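Local coordinates for serine protease inhibitor 4, isoform B (Drosophila melanogaster, PDB 4P0F), which probably inhibits serine and cysteine endopeptidases, as a member of the serpin family, and is seen here in its cleaved form, at residues Glu32-Ser37 against Ala276-Glu281. Sequence-based numbering, arbitrary orientation.
Sequences ENIVFS and AEFQVE
The carbonyl oxygen Val35 O is buried against the Phe278 side chain without any hydrogen-bond partner, lying 3.3 Å from Phe278 CD2 in an oblique approach to the ring. The contact illustrates how a serpin joins separate layers of its fold: the short strand 35-36, which pairs with strand 370-377, packs on the C-terminal end of strand 263-281, which pairs with strand 311-324. No direct hydrogen bond links the two segments, and Phe278 supplies the largest share of the packing. The Phe278 side chain leaves the strand toward residues 32-35, with CG anti to its backbone N (chi1 -177°). Ile34 lies alongside it and points the same way, CG2 standing over one face near the rim, 4.2 Å from Phe278 CE2. At the ring edge, in its plane, Glu32 OE1 sits 3.6 Å from Phe278 CE1, with carboxylate and ring planes 64° apart; the partly positive C-H rim probably suits this oxygen. Val35 slides past in the opposite direction, CG1 meeting Phe278 CB at 3.8 Å. Farther along, Asn33 CB touches Ala276 CB at 4.1 Å, while the Asn33 amide group turns to Val378 and Arg379. Asn33 is also the centre of an inverse gamma turn, and its carbonyl is tied to the strand by one water, which donates to both Asn33 O and Glu277 O at 2.8 Å each.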
loop_
_atom_site.group_PDB
_atom_site.type_symbol
_atom_site.label_atom_id
_atom_site.label_comp_id
_atom_site.label_asym_id
_atom_site.label_seq_id
_atom_site.Cartn_x
_atom_site.Cartn_y
_atom_site.Cartn_z
ATOM N N GLU A 32 -9.837 -10.866 -8.128
ATOM C CA GLU A 32 -9.887 -10.517 -6.711
ATOM C C GLU A 32 -9.968 -9.022 -6.473
ATOM O O GLU A 32 -9.429 -8.227 -7.248
ATOM C CB GLU A 32 -8.652 -11.067 -5.993
ATOM C CG GLU A 32 -8.661 -12.581 -5.850
ATOM C CD GLU A 32 -7.470 -13.104 -5.065
ATOM O OE1 GLU A 32 -6.943 -12.360 -4.213
ATOM O OE2 GLU A 32 -7.061 -14.259 -5.303
ATOM N N ASN A 33 -10.618 -8.646 -5.376
ATOM C CA ASN A 33 -10.631 -7.257 -4.941
ATOM C C ASN A 33 -9.318 -6.872 -4.288
ATOM O O ASN A 33 -9.182 -6.860 -3.071
ATOM C CB ASN A 33 -11.782 -7.005 -3.979
ATOM C CG ASN A 33 -13.133 -7.146 -4.648
ATOM O OD1 ASN A 33 -13.227 -7.230 -5.870
ATOM N ND2 ASN A 33 -14.189 -7.182 -3.849
ATOM N N ILE A 34 -8.351 -6.532 -5.117
ATOM C CA ILE A 34 -7.039 -6.163 -4.636
ATOM C C ILE A 34 -7.094 -4.876 -3.824
ATOM O O ILE A 34 -7.769 -3.929 -4.200
ATOM C CB ILE A 34 -6.079 -6.007 -5.831
ATOM C CG1 ILE A 34 -5.904 -7.367 -6.517
ATOM C CG2 ILE A 34 -4.726 -5.443 -5.393
ATOM C CD1 ILE A 34 -5.195 -7.302 -7.849
ATOM N N VAL A 35 -6.391 -4.851 -2.696
ATOM C CA VAL A 35 -6.123 -3.600 -1.995
ATOM C C VAL A 35 -4.720 -3.693 -1.440
ATOM O O VAL A 35 -4.320 -4.746 -0.962
ATOM C CB VAL A 35 -7.154 -3.295 -0.869
ATOM C CG1 VAL A 35 -7.255 -4.433 0.142
ATOM C CG2 VAL A 35 -6.815 -1.980 -0.173
ATOM N N PHE A 36 -3.964 -2.611 -1.550
ATOM C CA PHE A 36 -2.600 -2.589 -1.044
ATOM C C PHE A 36 -2.169 -1.157 -0.784
ATOM O O PHE A 36 -2.804 -0.212 -1.255
ATOM C CB PHE A 36 -1.630 -3.295 -2.018
ATOM C CG PHE A 36 -1.357 -2.542 -3.313
ATOM C CD1 PHE A 36 -2.268 -2.546 -4.346
ATOM C CD2 PHE A 36 -0.151 -1.882 -3.498
ATOM C CE1 PHE A 36 -1.998 -1.874 -5.538
ATOM C CE2 PHE A 36 0.122 -1.205 -4.680
ATOM C CZ PHE A 36 -0.806 -1.202 -5.698
ATOM N N SER A 37 -1.116 -1.004 0.018
ATOM C CA SER A 37 -0.514 0.298 0.251
ATOM C C SER A 37 0.825 0.380 -0.457
ATOM O O SER A 37 1.811 -0.204 0.013
ATOM C CB SER A 37 -0.320 0.568 1.735
ATOM O OG SER A 37 0.393 1.778 1.925
ATOM N N ALA A 276 -12.723 -4.849 1.814
ATOM C CA ALA A 276 -11.850 -5.785 1.129
ATOM C C ALA A 276 -10.626 -6.055 1.990
ATOM O O ALA A 276 -10.196 -5.197 2.756
ATOM C CB ALA A 276 -11.456 -5.243 -0.236
ATOM N N GLU A 277 -10.099 -7.270 1.882
ATOM C CA GLU A 277 -8.870 -7.657 2.566
ATOM C C GLU A 277 -8.021 -8.397 1.554
ATOM O O GLU A 277 -8.550 -9.181 0.766
ATOM C CB GLU A 277 -9.153 -8.544 3.775
ATOM C CG GLU A 277 -10.402 -8.175 4.546
ATOM C CD GLU A 277 -10.542 -8.959 5.839
ATOM O OE1 GLU A 277 -9.522 -9.495 6.325
ATOM O OE2 GLU A 277 -11.673 -9.041 6.364
ATOM N N PHE A 278 -6.709 -8.172 1.577
ATOM C CA PHE A 278 -5.828 -8.746 0.580
ATOM C C PHE A 278 -4.481 -9.034 1.212
ATOM O O PHE A 278 -3.993 -8.248 2.028
ATOM C CB PHE A 278 -5.674 -7.788 -0.603
ATOM C CG PHE A 278 -4.830 -8.319 -1.726
ATOM C CD1 PHE A 278 -5.313 -9.303 -2.571
ATOM C CD2 PHE A 278 -3.566 -7.815 -1.952
ATOM C CE1 PHE A 278 -4.549 -9.778 -3.606
ATOM C CE2 PHE A 278 -2.803 -8.288 -2.997
ATOM C CZ PHE A 278 -3.289 -9.266 -3.815
ATOM N N GLN A 279 -3.914 -10.181 0.867
ATOM C CA GLN A 279 -2.585 -10.533 1.342
ATOM C C GLN A 279 -1.815 -11.208 0.225
ATOM O O GLN A 279 -2.381 -11.964 -0.571
ATOM C CB GLN A 279 -2.658 -11.428 2.568
ATOM C CG GLN A 279 -3.309 -12.773 2.374
ATOM C CD GLN A 279 -3.425 -13.537 3.689
ATOM O OE1 GLN A 279 -4.233 -13.195 4.554
ATOM N NE2 GLN A 279 -2.598 -14.559 3.851
ATOM N N VAL A 280 -0.520 -10.925 0.177
ATOM C CA VAL A 280 0.332 -11.429 -0.875
ATOM C C VAL A 280 1.784 -11.438 -0.427
ATOM O O VAL A 280 2.205 -10.570 0.347
ATOM C CB VAL A 280 0.196 -10.574 -2.163
ATOM C CG1 VAL A 280 0.652 -9.141 -1.919
ATOM C CG2 VAL A 280 0.957 -11.195 -3.318
ATOM N N GLU A 281 2.528 -12.440 -0.886
ATOM C CA GLU A 281 3.971 -12.458 -0.723
ATOM C C GLU A 281 4.523 -11.851 -2.023
ATOM O O GLU A 281 4.178 -12.298 -3.121
ATOM C CB GLU A 281 4.493 -13.881 -0.448
ATOM C CG GLU A 281 5.909 -13.938 0.129
ATOM C CD GLU A 281 6.974 -13.642 -0.895
ATOM O OE1 GLU A 281 6.762 -13.977 -2.071
ATOM O OE2 GLU A 281 8.029 -13.088 -0.524
HETATM O O HOH W 1 -9.638 -9.376 -1.831
#